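Local coordinates for RagA protein (Porphyromonas gingivalis, PDB 6SLN) that probably imports nutrients across the outer membrane as a plugged beta-barrel of the TonB-dependent receptor family, at residues 208-213 with 366-371; 316-321 with 327-332; 163-168 with 498-503; 354-357 with 363-366. All coordinates share one frame; numbering follows the deposited sequence.

Following the chain from the plug, contact 3 opens first, at 163-168, and contact 1 opens at 208-213, where the chain leaves the plug sheet for the first barrel strand. Contact 2 then closes the tight-turned hairpin of strands 309-322 and 325-337, and contact 4 closes the next hairpin, of strands 345-360 and 363-377. These two follow in series, inside the longer loop of contact 1, whose second segment starts at Gly-366, the last residue of contact 4. Contact 3 closes outermost, on strand 487-510. None of the loops cross. Contacts 1 and 3 bind the plug side to the barrel wall; contacts 2 and 4 zip neighbouring wall strands.

Contact 1. Residues 208-213 with 366-371; sequences TKKGKM and GANLSG. With C8E ((hydroxyethyloxy)tri(ethyloxy)octane), chain J.
Lys-210 sets off with CG beside its backbone N (chi1 -34°) and bends again at chi2 and chi4, while Asn-368 also carries its CG on the backbone N side (chi1 -67°); the two side chains cross at about a right angle. They meet where the connection from the plug to the beta-barrel runs past the inner wall. Residues 208-213 lead from the last strand of the plug sheet to the first barrel strand, and 366-371 belong to wall strand 363-377. Lys-210 NZ gives a hydrogen bond of 2.9 Å to Asn-368 OD1, approaching from above the carbonyl plane at a C=O...N angle of 131°. Lys-210 NZ also makes a salt bridge with Asp-163 of the plug and a weak 3.3 Å bond to Thr-208 OG1. Thr-208 OG1 also bonds to the amide of Asn-354 and, by a modelled distance that is doubtfully short, to Asp-163. The Lys-210 salt bridge and the Asn-354 bond thus join plug, linker and wall. With the carboxylate of Asp-163 close by, Lys-210 probably stays protonated. On the other side of the strand, Leu-369 packs on Leu-353 of the second subunit and turns CD2 to the detergent C8E, 4.0 Å from its C16. Where Gly-371 has no side chain the detergent lies directly on the backbone, C8E C8 being 3.5 Å from Ser-370 C.

Contact 2. Residues 316-321 with 327-332; sequences ISFSGG and YYASIG
Tyr-327, Ile-316 and Phe-318 bury more surface than any other residues of this contact between two neighbouring strands. The Tyr-327 side chain takes the place between backbone N and carbonyl carbon (chi1 66°), which folds its ring across to strand 316-321. One ring face lies over Gly-320 N, offset toward the rim, with Tyr-327 CZ 3.6 Å from that nitrogen. Gly-320, whose backbone angles call for glycine, has no side chain to keep the ring off the strand. Beside it, Phe-318 touches Ala-329 CB with its own CB at 4.2 Å, and the same methyl sits at the edge of the phenyl ring. Further along, Ile-316 and Ile-331 lie side by side and point the same way, CG2 of the former meeting CG1 of the latter. Ile-359 of the second subunit packs on Phe-318 and Tyr-327, and C8E detergent touches Ala-329 and Ile-331, which makes this the outer, apolar face. The opposite face bears Ser-317, Ser-319, Tyr-328 and Ser-330; there Asp-179 binds both Tyr-328 OH and Ser-330 OG. Backbone bonds fix the register: Phe-318 N reaches Ala-329 O at 3.0 Å, Ala-329 N reaches Phe-318 O at 2.7 Å, and Tyr-327 N reaches Gly-320 O at 3.2 Å. The whole is an antiparallel hairpin of a transmembrane beta-barrel; its aromatic-over-glycine pair resembles the mortise-tenon joint described in autotransporter barrels.

Contact 3. Residues 163-168 with 498-503; sequences DGMQTS and SKSFTN. With 3PE (1,2-Distearoyl-sn-glycerophosphoethanolamine), chain G; LMT (dodecyl-beta-D-maltoside), chain H.
At the plug-barrel interface of this TonB-dependent receptor, Met-165 from the short edge strand of the plug sheet leans on Ser-500 of barrel strand 487-510. The bend at chi3 (65°) brings the terminal methyl to the strand: Met-165 CE lies 3.8 Å from Ser-500 CB and 4.0 Å from Ser-498 O. Nearer the backbone, Met-165 CG passes 3.8 Å from Ser-500 OG. No hydrogen bond spans the two segments, so between them the contact is van der Waals. The turn behind the methionine is braced within the plug: Thr-167 OG1 donates to Met-165 O at 2.9 Å, from above the carbonyl plane, and Ser-168 N-caps the following helix, its OG accepting from Val-171 N. Asp-465 on the neighbouring barrel strand also touches Met-165. Lys-499, Phe-501 and Asn-503, the alternate residues of the strand, lie on its outer side. Lys-499 forms a salt bridge with Glu-527, while Phe-501 and Asn-503 line the site of a bound phosphatidylethanolamine, 3PE. Asn-503 ND2 comes within 3.6 Å of 3PE C35 on one acyl chain. The other chain crosses the Phe-501 ring, with 3PE C23 4.0 Å above the plane and over its centre, and the dodecyl tail of the maltoside LMT brings its C3 to 3.9 Å from Phe-501 CZ.

Contact 4. Residues 354-357 with 363-366; sequences NFES and LKVG
Phe-355 lies alongside Val-365 on the face turned to the second subunit, its CE2 4.2 Å from Val-365 CG2; ring atom CD2 also comes to 4.0 Å from Gly-366 CA. Tyr-327 of the second subunit meets the phenyl ring with planes at about 45°. Next, Glu-356 turns to the other face and extends its chain, CG anti to the backbone N (chi1 -168°), while Lys-364 bends at chi2 and chi3 to reach it. Lys-364 NZ meets Glu-356 OE2 almost straight along the C-O bond, a 2.7 Å salt bridge. Ser-357 completes the run as a hydrogen-bonded antiparallel pair with Val-365: Ser-357 N to Val-365 O is 2.8 Å and Val-365 N to Ser-357 O is 2.9 Å. The Ser-357 hydroxyl bonds to Thr-325, and weakly to Tyr-327 of the second subunit. This barrel hairpin is thus two-sided, largely apolar, apart from the Ser-357 hydroxyl, where subunits pack, and ionic on the reverse, where the paired charges probably stabilise each other and help hold the strands in register.

Contact 1. Residues 208-213 with 366-371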
loop_
_atom_site.group_PDB
_atom_site.type_symbol
_atom_site.label_atom_id
_atom_site.label_comp_id
_atom_site.label_asym_id
_atom_site.label_seq_id
_atom_site.Cartn_x
_atom_site.Cartn_y
_atom_site.Cartn_z
ATOM N N THR A 208 -7.769 -9.843 34.028
ATOM C CA THR A 208 -6.561 -10.642 33.949
ATOM C C THR A 208 -5.918 -10.796 35.332
ATOM O O THR A 208 -6.316 -10.164 36.311
ATOM C CB THR A 208 -5.583 -10.021 32.944
ATOM O OG1 THR A 208 -5.099 -8.765 33.441
ATOM C CG2 THR A 208 -6.262 -9.789 31.585
ATOM N N LYS A 209 -4.905 -11.654 35.407
ATOM C CA LYS A 209 -4.359 -12.065 36.693
ATOM C C LYS A 209 -3.312 -11.085 37.207
ATOM O O LYS A 209 -2.545 -10.494 36.441
ATOM C CB LYS A 209 -3.736 -13.456 36.592
ATOM C CG LYS A 209 -4.740 -14.585 36.492
ATOM C CD LYS A 209 -4.113 -15.856 35.922
ATOM C CE LYS A 209 -4.999 -17.078 36.190
ATOM N NZ LYS A 209 -4.746 -18.222 35.259
ATOM N N LYS A 210 -3.285 -10.927 38.528
ATOM C CA LYS A 210 -2.252 -10.194 39.241
ATOM C C LYS A 210 -1.501 -11.166 40.142
ATOM O O LYS A 210 -2.016 -12.223 40.513
ATOM C CB LYS A 210 -2.840 -9.050 40.086
ATOM C CG LYS A 210 -4.057 -8.367 39.479
ATOM C CD LYS A 210 -3.755 -7.725 38.124
ATOM C CE LYS A 210 -4.911 -6.841 37.652
ATOM N NZ LYS A 210 -5.019 -6.876 36.169
ATOM N N GLY A 211 -0.281 -10.798 40.516
ATOM C CA GLY A 211 0.523 -11.676 41.350
ATOM C C GLY A 211 0.105 -11.649 42.813
ATOM O O GLY A 211 0.034 -10.584 43.436
ATOM N N LYS A 212 -0.166 -12.828 43.364
ATOM C CA LYS A 212 -0.307 -12.966 44.804
ATOM C C LYS A 212 1.002 -12.576 45.475
ATOM O O LYS A 212 2.069 -13.079 45.110
ATOM C CB LYS A 212 -0.677 -14.406 45.155
ATOM C CG LYS A 212 -0.599 -14.725 46.641
ATOM C CD LYS A 212 0.547 -15.681 46.954
ATOM C CE LYS A 212 0.287 -16.477 48.225
ATOM N NZ LYS A 212 1.515 -17.211 48.607
ATOM N N MET A 213 0.920 -11.681 46.455
ATOM C CA MET A 213 2.124 -11.207 47.121
ATOM C C MET A 213 2.664 -12.267 48.075
ATOM O O MET A 213 1.972 -13.223 48.435
ATOM C CB MET A 213 1.839 -9.935 47.910
ATOM C CG MET A 213 0.987 -8.936 47.182
ATOM S SD MET A 213 1.581 -7.299 47.580
ATOM C CE MET A 213 3.156 -7.352 46.790
ATOM N N GLY A 366 -0.052 1.234 38.110
ATOM C CA GLY A 366 -0.018 -0.080 37.484
ATOM C C GLY A 366 -0.155 -0.006 35.976
ATOM O O GLY A 366 -0.567 1.008 35.409
ATOM N N ALA A 367 0.221 -1.104 35.325
ATOM C CA ALA A 367 0.048 -1.250 33.883
ATOM C C ALA A 367 -0.343 -2.691 33.560
ATOM O O ALA A 367 0.084 -3.639 34.233
ATOM C CB ALA A 367 1.313 -0.852 33.105
ATOM N N ASN A 368 -1.172 -2.851 32.529
ATOM C CA ASN A 368 -1.640 -4.186 32.176
ATOM C C ASN A 368 -1.281 -4.478 30.729
ATOM O O ASN A 368 -2.159 -4.710 29.890
ATOM C CB ASN A 368 -3.151 -4.325 32.408
ATOM C CG ASN A 368 -3.537 -4.253 33.891
ATOM O OD1 ASN A 368 -3.283 -5.180 34.662
ATOM N ND2 ASN A 368 -4.153 -3.143 34.290
ATOM N N LEU A 369 0.014 -4.497 30.437
ATOM C CA LEU A 369 0.489 -4.543 29.060
ATOM C C LEU A 369 0.317 -5.913 28.407
ATOM O O LEU A 369 0.503 -6.955 29.041
ATOM C CB LEU A 369 1.955 -4.138 29.014
ATOM C CG LEU A 369 2.165 -2.839 29.769
ATOM C CD1 LEU A 369 3.638 -2.607 30.159
ATOM C CD2 LEU A 369 1.589 -1.719 28.935
ATOM N N SER A 370 -0.029 -5.906 27.123
ATOM C CA SER A 370 -0.202 -7.136 26.364
ATOM C C SER A 370 0.170 -6.896 24.907
ATOM O O SER A 370 0.095 -5.777 24.400
ATOM C CB SER A 370 -1.640 -7.666 26.460
ATOM O OG SER A 370 -2.559 -6.765 25.868
ATOM N N GLY A 371 0.559 -7.971 24.232
ATOM C CA GLY A 371 0.900 -7.866 22.827
ATOM C C GLY A 371 0.927 -9.236 22.192
ATOM O O GLY A 371 0.922 -10.265 22.873
HETATM C C1 C8E J . 8.233 -11.532 30.253
HETATM C C2 C8E J . 7.800 -10.970 28.895
HETATM C C3 C8E J . 6.672 -9.918 28.955
HETATM C C4 C8E J . 6.259 -9.456 27.543
HETATM C C5 C8E J . 5.069 -8.495 27.502
HETATM C C6 C8E J . 4.999 -7.673 26.209
HETATM C C7 C8E J . 3.674 -6.913 26.097
HETATM C C8 C8E J . 3.534 -6.108 24.800
HETATM O O9 C8E J . 3.716 -4.723 25.048
HETATM C C10 C8E J . 3.876 -3.929 23.880
HETATM C C11 C8E J . 5.166 -3.103 23.939
HETATM O O12 C8E J . 4.995 -1.760 24.351
HETATM C C13 C8E J . 5.873 -1.397 25.410
HETATM C C14 C8E J . 5.525 -0.035 26.033
HETATM O O15 C8E J . 5.531 -0.078 27.449
HETATM C C16 C8E J . 4.592 0.779 28.084
HETATM C C17 C8E J . 5.208 1.409 29.337
HETATM O O18 C8E J . 4.342 2.346 29.959
HETATM C C19 C8E J . 3.897 1.986 31.256
HETATM C C20 C8E J . 3.953 3.173 32.227
HETATM O O21 C8E J . 2.855 3.161 33.132
#

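Contact 2. Residues 316-321 with 327-332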
loop_
_atom_site.group_PDB
_atom_site.type_symbol
_atom_site.label_atom_id
_atom_site.label_comp_id
_atom_site.label_asym_id
_atom_site.label_seq_id
_atom_site.Cartn_x
_atom_site.Cartn_y
_atom_site.Cartn_z
ATOM N N ILE A 316 4.083 -20.069 29.623
ATOM C CA ILE A 316 4.857 -19.993 30.863
ATOM C C ILE A 316 4.499 -18.687 31.560
ATOM O O ILE A 316 4.374 -17.644 30.913
ATOM C CB ILE A 316 6.388 -20.172 30.639
ATOM C CG1 ILE A 316 7.121 -20.352 31.964
ATOM C CG2 ILE A 316 7.026 -19.041 29.865
ATOM C CD1 ILE A 316 8.158 -21.439 31.911
ATOM N N SER A 317 4.271 -18.770 32.877
ATOM C CA SER A 317 3.814 -17.665 33.705
ATOM C C SER A 317 4.815 -17.391 34.810
ATOM O O SER A 317 5.425 -18.318 35.359
ATOM C CB SER A 317 2.455 -17.947 34.374
ATOM O OG SER A 317 1.459 -18.289 33.436
ATOM N N PHE A 318 4.939 -16.116 35.159
ATOM C CA PHE A 318 5.687 -15.691 36.328
ATOM C C PHE A 318 4.796 -14.740 37.112
ATOM O O PHE A 318 4.130 -13.882 36.519
ATOM C CB PHE A 318 7.008 -15.043 35.914
ATOM C CG PHE A 318 7.850 -15.931 35.045
ATOM C CD1 PHE A 318 8.655 -16.907 35.608
ATOM C CD2 PHE A 318 7.789 -15.841 33.665
ATOM C CE1 PHE A 318 9.408 -17.748 34.816
ATOM C CE2 PHE A 318 8.547 -16.680 32.864
ATOM C CZ PHE A 318 9.352 -17.635 33.442
ATOM N N SER A 319 4.741 -14.929 38.429
ATOM C CA SER A 319 3.808 -14.167 39.245
ATOM C C SER A 319 4.259 -14.196 40.698
ATOM O O SER A 319 4.860 -15.170 41.162
ATOM C CB SER A 319 2.380 -14.711 39.131
ATOM O OG SER A 319 2.076 -15.537 40.240
ATOM N N GLY A 320 3.943 -13.126 41.404
ATOM C CA GLY A 320 4.307 -12.975 42.795
ATOM C C GLY A 320 4.414 -11.506 43.147
ATOM O O GLY A 320 3.939 -10.648 42.408
ATOM N N GLY A 321 5.038 -11.238 44.283
ATOM C CA GLY A 321 5.292 -9.863 44.657
ATOM C C GLY A 321 5.576 -9.717 46.129
ATOM O O GLY A 321 5.308 -10.602 46.943
ATOM N N TYR A 327 3.271 -8.373 40.253
ATOM C CA TYR A 327 3.563 -8.516 38.833
ATOM C C TYR A 327 2.933 -9.810 38.341
ATOM O O TYR A 327 2.692 -10.736 39.117
ATOM C CB TYR A 327 5.074 -8.523 38.542
ATOM C CG TYR A 327 5.801 -9.729 39.098
ATOM C CD1 TYR A 327 6.199 -9.770 40.427
ATOM C CD2 TYR A 327 6.078 -10.833 38.298
ATOM C CE1 TYR A 327 6.854 -10.885 40.949
ATOM C CE2 TYR A 327 6.733 -11.952 38.812
ATOM C CZ TYR A 327 7.117 -11.970 40.136
ATOM O OH TYR A 327 7.763 -13.066 40.651
ATOM N N TYR A 328 2.668 -9.869 37.039
ATOM C CA TYR A 328 2.273 -11.124 36.403
ATOM C C TYR A 328 2.782 -11.084 34.966
ATOM O O TYR A 328 2.333 -10.252 34.164
ATOM C CB TYR A 328 0.756 -11.329 36.463
ATOM C CG TYR A 328 0.236 -12.498 35.632
ATOM C CD1 TYR A 328 0.051 -13.752 36.195
ATOM C CD2 TYR A 328 -0.075 -12.332 34.282
ATOM C CE1 TYR A 328 -0.423 -14.805 35.433
ATOM C CE2 TYR A 328 -0.542 -13.367 33.517
ATOM C CZ TYR A 328 -0.717 -14.606 34.088
ATOM O OH TYR A 328 -1.188 -15.646 33.303
ATOM N N ALA A 329 3.723 -11.966 34.638
ATOM C CA ALA A 329 4.262 -12.067 33.291
ATOM C C ALA A 329 3.768 -13.343 32.630
ATOM O O ALA A 329 3.383 -14.307 33.297
ATOM C CB ALA A 329 5.800 -12.041 33.292
ATOM N N SER A 330 3.794 -13.335 31.299
ATOM C CA SER A 330 3.346 -14.473 30.516
ATOM C C SER A 330 3.921 -14.379 29.108
ATOM O O SER A 330 3.953 -13.292 28.513
ATOM C CB SER A 330 1.819 -14.518 30.451
ATOM O OG SER A 330 1.393 -15.858 30.353
ATOM N N ILE A 331 4.381 -15.517 28.583
ATOM C CA ILE A 331 4.598 -15.683 27.149
ATOM C C ILE A 331 3.987 -17.015 26.740
ATOM O O ILE A 331 4.032 -17.986 27.504
ATOM C CB ILE A 331 6.087 -15.604 26.742
ATOM C CG1 ILE A 331 6.914 -16.683 27.428
ATOM C CG2 ILE A 331 6.661 -14.241 27.068
ATOM C CD1 ILE A 331 8.403 -16.489 27.252
ATOM N N GLY A 332 3.398 -17.054 25.546
ATOM C CA GLY A 332 2.683 -18.238 25.111
ATOM C C GLY A 332 2.612 -18.364 23.604
ATOM O O GLY A 332 2.895 -17.430 22.850
#

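Contact 3. Residues 163-168 with 498-503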
loop_
_atom_site.group_PDB
_atom_site.type_symbol
_atom_site.label_atom_id
_atom_site.label_comp_id
_atom_site.label_asym_id
_atom_site.label_seq_id
_atom_site.Cartn_x
_atom_site.Cartn_y
_atom_site.Cartn_z
ATOM N N ASP A 163 -9.839 -5.503 31.793
ATOM C CA ASP A 163 -9.165 -4.713 32.824
ATOM C C ASP A 163 -9.432 -3.221 32.683
ATOM O O ASP A 163 -8.625 -2.392 33.099
ATOM C CB ASP A 163 -7.668 -4.983 32.825
ATOM C CG ASP A 163 -7.329 -6.306 33.469
ATOM O OD1 ASP A 163 -7.825 -6.594 34.584
ATOM O OD2 ASP A 163 -6.563 -7.064 32.849
ATOM N N GLY A 164 -10.562 -2.867 32.089
ATOM C CA GLY A 164 -11.003 -1.496 32.021
ATOM C C GLY A 164 -10.987 -0.891 30.643
ATOM O O GLY A 164 -11.405 0.265 30.500
ATOM N N MET A 165 -10.524 -1.600 29.618
ATOM C CA MET A 165 -10.502 -1.025 28.283
ATOM C C MET A 165 -11.426 -1.764 27.331
ATOM O O MET A 165 -11.321 -2.987 27.169
ATOM C CB MET A 165 -9.095 -0.987 27.703
ATOM C CG MET A 165 -8.518 0.398 27.813
ATOM S SD MET A 165 -7.286 0.660 26.577
ATOM C CE MET A 165 -8.264 0.578 25.115
ATOM N N GLN A 166 -12.322 -1.004 26.701
ATOM C CA GLN A 166 -13.082 -1.504 25.570
ATOM C C GLN A 166 -12.140 -2.157 24.576
ATOM O O GLN A 166 -11.284 -1.490 23.987
ATOM C CB GLN A 166 -13.846 -0.361 24.900
ATOM C CG GLN A 166 -14.983 0.203 25.700
ATOM C CD GLN A 166 -15.902 1.038 24.842
ATOM O OE1 GLN A 166 -15.952 0.866 23.614
ATOM N NE2 GLN A 166 -16.639 1.953 25.474
ATOM N N THR A 167 -12.291 -3.465 24.404
ATOM C CA THR A 167 -11.454 -4.247 23.511
ATOM C C THR A 167 -12.318 -4.928 22.463
ATOM O O THR A 167 -13.390 -5.454 22.780
ATOM C CB THR A 167 -10.671 -5.291 24.295
ATOM O OG1 THR A 167 -9.873 -4.644 25.296
ATOM C CG2 THR A 167 -9.784 -6.098 23.371
ATOM N N SER A 168 -11.856 -4.909 21.212
ATOM C CA SER A 168 -12.507 -5.703 20.173
ATOM C C SER A 168 -12.376 -7.184 20.493
ATOM O O SER A 168 -11.451 -7.606 21.189
ATOM C CB SER A 168 -11.889 -5.432 18.800
ATOM O OG SER A 168 -10.846 -6.354 18.519
ATOM N N SER A 498 -7.111 2.430 18.809
ATOM C CA SER A 498 -8.261 2.694 19.665
ATOM C C SER A 498 -7.732 3.229 20.991
ATOM O O SER A 498 -7.102 2.491 21.762
ATOM C CB SER A 498 -9.128 1.447 19.829
ATOM O OG SER A 498 -8.352 0.305 20.118
ATOM N N LYS A 499 -7.929 4.530 21.218
ATOM C CA LYS A 499 -7.494 5.195 22.438
ATOM C C LYS A 499 -8.638 5.267 23.431
ATOM O O LYS A 499 -9.815 5.298 23.058
ATOM C CB LYS A 499 -6.984 6.611 22.168
ATOM C CG LYS A 499 -5.863 6.718 21.169
ATOM C CD LYS A 499 -5.632 8.164 20.796
ATOM C CE LYS A 499 -5.314 8.301 19.315
ATOM N NZ LYS A 499 -5.279 9.736 18.921
ATOM N N SER A 500 -8.283 5.320 24.708
ATOM C CA SER A 500 -9.316 5.318 25.727
ATOM C C SER A 500 -8.785 5.928 27.014
ATOM O O SER A 500 -7.723 5.523 27.507
ATOM C CB SER A 500 -9.808 3.901 25.977
ATOM O OG SER A 500 -10.345 3.740 27.286
ATOM N N PHE A 501 -9.533 6.889 27.567
ATOM C CA PHE A 501 -9.215 7.497 28.846
ATOM C C PHE A 501 -10.447 7.470 29.737
ATOM O O PHE A 501 -11.540 7.835 29.295
ATOM C CB PHE A 501 -8.726 8.934 28.677
ATOM C CG PHE A 501 -7.792 9.120 27.522
ATOM C CD1 PHE A 501 -8.292 9.293 26.246
ATOM C CD2 PHE A 501 -6.424 9.144 27.714
ATOM C CE1 PHE A 501 -7.459 9.462 25.185
ATOM C CE2 PHE A 501 -5.583 9.328 26.652
ATOM C CZ PHE A 501 -6.104 9.482 25.380
ATOM N N THR A 502 -10.260 7.054 30.991
ATOM C CA THR A 502 -11.319 7.010 31.986
ATOM C C THR A 502 -10.820 7.645 33.274
ATOM O O THR A 502 -9.789 7.234 33.815
ATOM C CB THR A 502 -11.783 5.580 32.266
ATOM O OG1 THR A 502 -12.316 5.010 31.067
ATOM C CG2 THR A 502 -12.869 5.586 33.352
ATOM N N ASN A 503 -11.570 8.622 33.777
ATOM C CA ASN A 503 -11.145 9.424 34.914
ATOM C C ASN A 503 -12.291 9.505 35.910
ATOM O O ASN A 503 -13.372 10.002 35.577
ATOM C CB ASN A 503 -10.704 10.812 34.444
ATOM C CG ASN A 503 -9.449 10.750 33.598
ATOM O OD1 ASN A 503 -8.392 10.341 34.080
ATOM N ND2 ASN A 503 -9.561 11.127 32.328
HETATM C C1 3PE G . -11.963 15.608 23.680
HETATM C C2 3PE G . -11.309 15.270 25.002
HETATM C C3 3PE G . -12.393 15.171 26.091
HETATM O O31 3PE G . -11.815 14.975 27.354
HETATM O O32 3PE G . -12.901 16.742 28.208
HETATM C C31 3PE G . -12.008 15.976 28.324
HETATM C C32 3PE G . -11.050 16.095 29.525
HETATM C C33 3PE G . -11.638 15.573 30.840
HETATM C C34 3PE G . -10.718 15.941 32.010
HETATM C C35 3PE G . -9.888 14.749 32.507
HETATM C C36 3PE G . -9.775 14.795 34.033
HETATM C C37 3PE G . -8.480 14.140 34.527
HETATM C C38 3PE G . -8.445 14.189 36.059
HETATM C C39 3PE G . -7.272 13.365 36.574
HETATM C C3A 3PE G . -7.452 13.047 38.056
HETATM C C3B 3PE G . -6.709 11.753 38.403
HETATM O O21 3PE G . -10.625 14.064 24.751
HETATM O O22 3PE G . -8.400 14.322 24.818
HETATM C C21 3PE G . -9.367 13.939 25.371
HETATM C C22 3PE G . -9.218 13.294 26.752
HETATM C C23 3PE G . -7.754 13.257 27.206
HETATM C C24 3PE G . -7.727 13.569 28.706
HETATM C C25 3PE G . -7.011 12.493 29.527
HETATM C C26 3PE G . -6.543 13.090 30.865
HETATM C C27 3PE G . -5.585 12.118 31.558
HETATM C C28 3PE G . -5.097 12.668 32.904
HETATM C C29 3PE G . -4.226 11.635 33.637
HETATM C C2A 3PE G . -3.077 12.293 34.413
HETATM C C2B 3PE G . -2.825 11.675 35.805
HETATM C C2C 3PE G . -1.308 11.595 36.082
HETATM C C2D 3PE G . -0.942 11.079 37.489
HETATM C C1B LMT H . -9.959 15.232 17.315
HETATM C C2B LMT H . -9.536 14.246 16.147
HETATM C C3B LMT H . -9.590 14.902 14.745
HETATM C C4B LMT H . -10.943 15.629 14.616
HETATM C C5B LMT H . -10.813 16.757 15.650
HETATM C C6B LMT H . -11.800 17.904 15.386
HETATM O O1B LMT H . -8.855 15.790 17.984
HETATM O O2B LMT H . -8.287 13.723 16.403
HETATM O O3B LMT H . -9.333 14.015 13.730
HETATM O "O4'" LMT H . -11.156 16.120 13.345
HETATM O O5B LMT H . -10.911 16.229 16.965
HETATM O O6B LMT H . -11.130 19.123 15.335
HETATM C "C1'" LMT H . -6.367 15.301 21.099
HETATM C "C2'" LMT H . -7.312 14.092 20.929
HETATM C "C3'" LMT H . -7.895 14.253 19.514
HETATM C "C4'" LMT H . -8.744 15.534 19.378
HETATM C "C5'" LMT H . -8.031 16.756 20.078
HETATM C "C6'" LMT H . -8.992 17.880 20.471
HETATM O "O1'" LMT H . -5.476 15.250 22.176
HETATM O "O2'" LMT H . -6.643 12.883 20.958
HETATM O "O3'" LMT H . -8.613 13.136 19.146
HETATM O "O5'" LMT H . -7.193 16.470 21.215
HETATM O "O6'" LMT H . -10.295 17.542 20.067
HETATM C C1 LMT H . -5.603 14.285 23.234
HETATM C C2 LMT H . -4.190 13.921 23.663
HETATM C C3 LMT H . -4.035 12.719 24.562
HETATM C C4 LMT H . -2.846 12.896 25.503
HETATM C C5 LMT H . -3.185 12.440 26.901
HETATM C C6 LMT H . -2.099 11.643 27.589
HETATM C C7 LMT H . -2.693 10.975 28.812
HETATM C C8 LMT H . -1.670 10.224 29.639
HETATM C C9 LMT H . -2.327 9.536 30.823
HETATM C C10 LMT H . -1.341 8.838 31.742
HETATM C C11 LMT H . -2.086 7.952 32.720
HETATM C C12 LMT H . -1.235 7.433 33.839
#

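Contact 4. Residues 354-357 with 363-366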
loop_
_atom_site.group_PDB
_atom_site.type_symbol
_atom_site.label_atom_id
_atom_site.label_comp_id
_atom_site.label_asym_id
_atom_site.label_seq_id
_atom_site.Cartn_x
_atom_site.Cartn_y
_atom_site.Cartn_z
ATOM N N ASN A 354 1.755 -7.747 33.545
ATOM C CA ASN A 354 0.843 -7.049 34.436
ATOM C C ASN A 354 1.623 -6.572 35.651
ATOM O O ASN A 354 2.406 -7.327 36.231
ATOM C CB ASN A 354 -0.300 -7.961 34.878
ATOM C CG ASN A 354 -1.458 -7.984 33.899
ATOM O OD1 ASN A 354 -1.371 -7.468 32.784
ATOM N ND2 ASN A 354 -2.548 -8.603 34.313
ATOM N N PHE A 355 1.393 -5.323 36.042
ATOM C CA PHE A 355 2.204 -4.672 37.059
ATOM C C PHE A 355 1.315 -3.782 37.912
ATOM O O PHE A 355 0.325 -3.227 37.427
ATOM C CB PHE A 355 3.312 -3.872 36.384
ATOM C CG PHE A 355 3.867 -2.773 37.209
ATOM C CD1 PHE A 355 4.614 -3.052 38.342
ATOM C CD2 PHE A 355 3.682 -1.453 36.828
ATOM C CE1 PHE A 355 5.149 -2.029 39.103
ATOM C CE2 PHE A 355 4.211 -0.423 37.581
ATOM C CZ PHE A 355 4.944 -0.710 38.721
ATOM N N GLU A 356 1.660 -3.667 39.192
ATOM C CA GLU A 356 0.889 -2.879 40.149
ATOM C C GLU A 356 1.782 -2.592 41.347
ATOM O O GLU A 356 2.509 -3.477 41.802
ATOM C CB GLU A 356 -0.379 -3.619 40.596
ATOM C CG GLU A 356 -1.382 -2.768 41.361
ATOM C CD GLU A 356 -2.828 -3.245 41.185
ATOM O OE1 GLU A 356 -3.127 -3.909 40.164
ATOM O OE2 GLU A 356 -3.666 -2.948 42.072
ATOM N N SER A 357 1.730 -1.365 41.853
ATOM C CA SER A 357 2.609 -1.016 42.962
ATOM C C SER A 357 2.025 0.127 43.768
ATOM O O SER A 357 1.462 1.069 43.203
ATOM C CB SER A 357 4.007 -0.619 42.479
ATOM O OG SER A 357 4.804 -0.219 43.583
ATOM N N LEU A 363 -0.360 7.087 46.696
ATOM C CA LEU A 363 -0.342 6.806 45.266
ATOM C C LEU A 363 -0.106 5.322 45.021
ATOM O O LEU A 363 0.769 4.709 45.637
ATOM C CB LEU A 363 0.745 7.629 44.541
ATOM C CG LEU A 363 1.039 7.267 43.079
ATOM C CD1 LEU A 363 -0.168 7.584 42.190
ATOM C CD2 LEU A 363 2.295 7.955 42.562
ATOM N N LYS A 364 -0.885 4.759 44.103
ATOM C CA LYS A 364 -0.695 3.395 43.631
ATOM C C LYS A 364 -0.828 3.414 42.118
ATOM O O LYS A 364 -1.804 3.968 41.604
ATOM C CB LYS A 364 -1.731 2.452 44.264
ATOM C CG LYS A 364 -1.634 0.997 43.833
ATOM C CD LYS A 364 -3.014 0.364 43.672
ATOM C CE LYS A 364 -3.315 -0.659 44.770
ATOM N NZ LYS A 364 -4.352 -1.640 44.336
ATOM N N VAL A 365 0.143 2.842 41.400
ATOM C CA VAL A 365 0.112 2.830 39.939
ATOM C C VAL A 365 0.167 1.385 39.422
ATOM O O VAL A 365 0.398 0.436 40.177
ATOM C CB VAL A 365 1.245 3.668 39.321
ATOM C CG1 VAL A 365 1.323 5.026 39.975
ATOM C CG2 VAL A 365 2.571 2.928 39.423
ATOM N N GLY A 366 -0.052 1.234 38.110
ATOM C CA GLY A 366 -0.018 -0.080 37.484
ATOM C C GLY A 366 -0.155 -0.006 35.976
ATOM O O GLY A 366 -0.567 1.008 35.409
#